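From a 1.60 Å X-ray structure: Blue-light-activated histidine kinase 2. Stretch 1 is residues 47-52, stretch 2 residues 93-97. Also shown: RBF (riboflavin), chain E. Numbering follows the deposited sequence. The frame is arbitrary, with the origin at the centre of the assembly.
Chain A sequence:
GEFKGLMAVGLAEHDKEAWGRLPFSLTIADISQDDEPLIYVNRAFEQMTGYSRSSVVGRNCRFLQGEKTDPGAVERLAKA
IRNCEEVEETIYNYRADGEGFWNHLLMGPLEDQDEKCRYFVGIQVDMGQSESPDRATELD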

# COMPACT_ATOMS: atom_id res chain seq x y z
N GLN A 47 -11.30 -4.00 -6.18
CA GLN A 47 -12.66 -3.56 -5.90
C GLN A 47 -12.70 -2.32 -5.02
O GLN A 47 -13.53 -1.44 -5.24
N MET A 48 -11.81 -2.24 -4.04
CA MET A 48 -11.72 -1.06 -3.18
C MET A 48 -11.23 0.18 -3.92
O MET A 48 -11.77 1.28 -3.74
N THR A 49 -10.19 0.02 -4.73
CA THR A 49 -9.55 1.18 -5.36
C THR A 49 -10.11 1.54 -6.73
O THR A 49 -9.93 2.68 -7.18
N GLY A 50 -10.76 0.60 -7.41
CA GLY A 50 -11.24 0.85 -8.76
C GLY A 50 -10.19 0.71 -9.85
O GLY A 50 -10.50 0.91 -11.02
N TYR A 51 -8.96 0.35 -9.47
CA TYR A 51 -7.87 0.09 -10.41
C TYR A 51 -7.72 -1.39 -10.75
O TYR A 51 -7.75 -2.24 -9.87
N SER A 52 -7.55 -1.69 -12.03
CA SER A 52 -7.30 -3.05 -12.46
C SER A 52 -5.89 -3.43 -12.04
O SER A 52 -5.02 -2.56 -11.90
N ASN A 93 -6.79 8.48 0.74
CA ASN A 93 -6.49 7.95 -0.57
C ASN A 93 -7.65 8.31 -1.48
O ASN A 93 -8.69 8.80 -1.01
N TYR A 94 -7.48 8.03 -2.77
CA TYR A 94 -8.45 8.38 -3.78
C TYR A 94 -8.64 7.19 -4.69
O TYR A 94 -7.67 6.57 -5.14
N ARG A 95 -9.90 6.83 -4.95
CA ARG A 95 -10.17 5.77 -5.90
C ARG A 95 -9.91 6.27 -7.32
O ARG A 95 -9.61 7.46 -7.55
N ALA A 96 -10.00 5.36 -8.28
CA ALA A 96 -9.76 5.69 -9.68
C ALA A 96 -10.76 6.71 -10.20
O ALA A 96 -10.44 7.49 -11.08
N ASP A 97 -11.98 6.71 -9.65
CA ASP A 97 -12.99 7.68 -10.05
C ASP A 97 -12.82 8.97 -9.27
O ASP A 97 -13.63 9.89 -9.40

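The rule of this contact is that a helix end offers its free carbonyls and the loop just after a strand answers them. As the helix runs out at Thr 49, its last carbonyls lack the usual helical partners. Ala 96 N donates to Thr 49 O at 2.9 Å, backbone to backbone, while Arg 95 NH1 reaches Met 48 O at 2.8 Å, the oxygen lying at the edge of the guanidinium, near its plane. To get there Arg 95 leaves its backbone sideways, with chi1 m, then chi2 and chi3 both t, an extended arm that bends at chi4 (-85°). Met 48, also sideways and t, t, p, adds a looser contact, its CG 3.8 Å from Arg 95 NH1.

The apolar part is small and precise. Ala 96 points toward the helix end and sets its CB over one face of the Tyr 51 ring, 3.8 Å from the centroid and only 10° off the normal, a CH-pi contact. Tyr 51 starts sideways, but its m rotamer brings the ring nearer, so that CE2 lies 3.9 Å from Ala 96 CB. Gly 50 provides the turn with positive phi; a CB there would sit a tight 3.4 Å from Ala 96 CB and jam against the preceding carbonyl. Thr 49, in the p rotamer, braces the same turn: its OG1 accepts from Tyr 51 N at 3.1 Å.

Water extends the tyrosine's reach. Tyr 51 OH donates to water 1 at 2.7 Å, and the water donates to Tyr 94 O at 2.6 Å, bridging the ring's hydroxyl to the strand. The Tyr 94 side chain itself, m, leads away.

Asn 93, also m, serves the ligand: riboflavin N3 donates to its OD1 at 2.9 Å, and its ND2 donates to riboflavin O2 at 2.9 Å, a paired amide match.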

# COMPACT_ATOMS: atom_id res chain seq x y z
CB GLN A 47 -13.46 -4.68 -5.23
CG GLN A 47 -13.74 -5.87 -6.13
CD GLN A 47 -14.41 -7.02 -5.40
OE1 GLN A 47 -14.58 -6.98 -4.18
NE2 GLN A 47 -14.79 -8.06 -6.14
CB MET A 48 -10.80 -1.33 -2.00
CG MET A 48 -10.60 -0.11 -1.07
SD MET A 48 -9.36 -0.42 0.21
CE MET A 48 -7.87 -0.26 -0.78
CB THR A 49 -8.06 0.98 -5.56
OG1 THR A 49 -7.82 0.03 -6.60
CG2 THR A 49 -7.37 0.58 -4.26
CB TYR A 51 -6.54 0.56 -9.82
CG TYR A 51 -6.38 2.06 -9.72
CD1 TYR A 51 -5.90 2.80 -10.80
CD2 TYR A 51 -6.72 2.74 -8.56
CE1 TYR A 51 -5.75 4.17 -10.71
CE2 TYR A 51 -6.56 4.13 -8.47
CZ TYR A 51 -6.09 4.82 -9.55
OH TYR A 51 -5.94 6.18 -9.45
CB SER A 52 -7.42 -3.19 -13.97
OG SER A 52 -6.30 -2.59 -14.60
CB ASN A 93 -6.34 6.43 -0.56
CG ASN A 93 -4.93 5.92 -0.15
OD1 ASN A 93 -4.72 4.71 -0.12
ND2 ASN A 93 -3.98 6.83 0.14
CB TYR A 94 -7.93 9.57 -4.61
CG TYR A 94 -7.75 10.85 -3.81
CD1 TYR A 94 -8.74 11.81 -3.79
CD2 TYR A 94 -6.60 11.06 -3.05
CE1 TYR A 94 -8.58 13.01 -3.05
CE2 TYR A 94 -6.42 12.23 -2.32
CZ TYR A 94 -7.43 13.20 -2.32
OH TYR A 94 -7.27 14.35 -1.59
CB ARG A 95 -11.61 5.26 -5.75
CG ARG A 95 -11.99 4.92 -4.31
CD ARG A 95 -13.40 4.27 -4.20
NE ARG A 95 -14.01 4.55 -2.90
CZ ARG A 95 -13.80 3.84 -1.79
NH1 ARG A 95 -13.02 2.78 -1.80
NH2 ARG A 95 -14.37 4.20 -0.66
CB ALA A 96 -9.81 4.43 -10.52
CB ASP A 97 -14.41 7.12 -9.87
CG ASP A 97 -14.79 6.88 -8.41
OD1 ASP A 97 -14.08 7.33 -7.49
OD2 ASP A 97 -15.84 6.24 -8.18
N1 RBF E . 0.14 4.02 0.44
C2 RBF E . -1.14 4.43 0.25
O2 RBF E . -1.40 5.61 0.16
N3 RBF E . -2.14 3.49 0.18
C4 RBF E . -1.88 2.16 0.18
O4 RBF E . -2.81 1.32 0.11
C4A RBF E . -0.54 1.71 0.31
N5 RBF E . -0.20 0.39 0.28
C5A RBF E . 1.09 0.02 0.38
C6 RBF E . 1.48 -1.35 0.38
C7 RBF E . 2.82 -1.74 0.47
C7M RBF E . 3.11 -3.26 0.46
C8 RBF E . 3.80 -0.76 0.60
C8M RBF E . 5.30 -1.06 0.74
C9 RBF E . 3.45 0.56 0.63
C9A RBF E . 2.09 1.00 0.52
N10 RBF E . 1.79 2.35 0.52
C10 RBF E . 0.46 2.73 0.41
C1' RBF E . 2.79 3.40 0.74
C2' RBF E . 3.42 4.03 -0.50
O2' RBF E . 3.63 3.04 -1.42
C3' RBF E . 4.74 4.68 -0.10
O3' RBF E . 5.64 3.70 0.34
C4' RBF E . 4.56 5.69 1.03
O4' RBF E . 3.68 6.72 0.65
C5' RBF E . 5.90 6.30 1.43
O5' RBF E . 6.50 6.93 0.32
O HOH W 1 -6.09 7.35 -7.01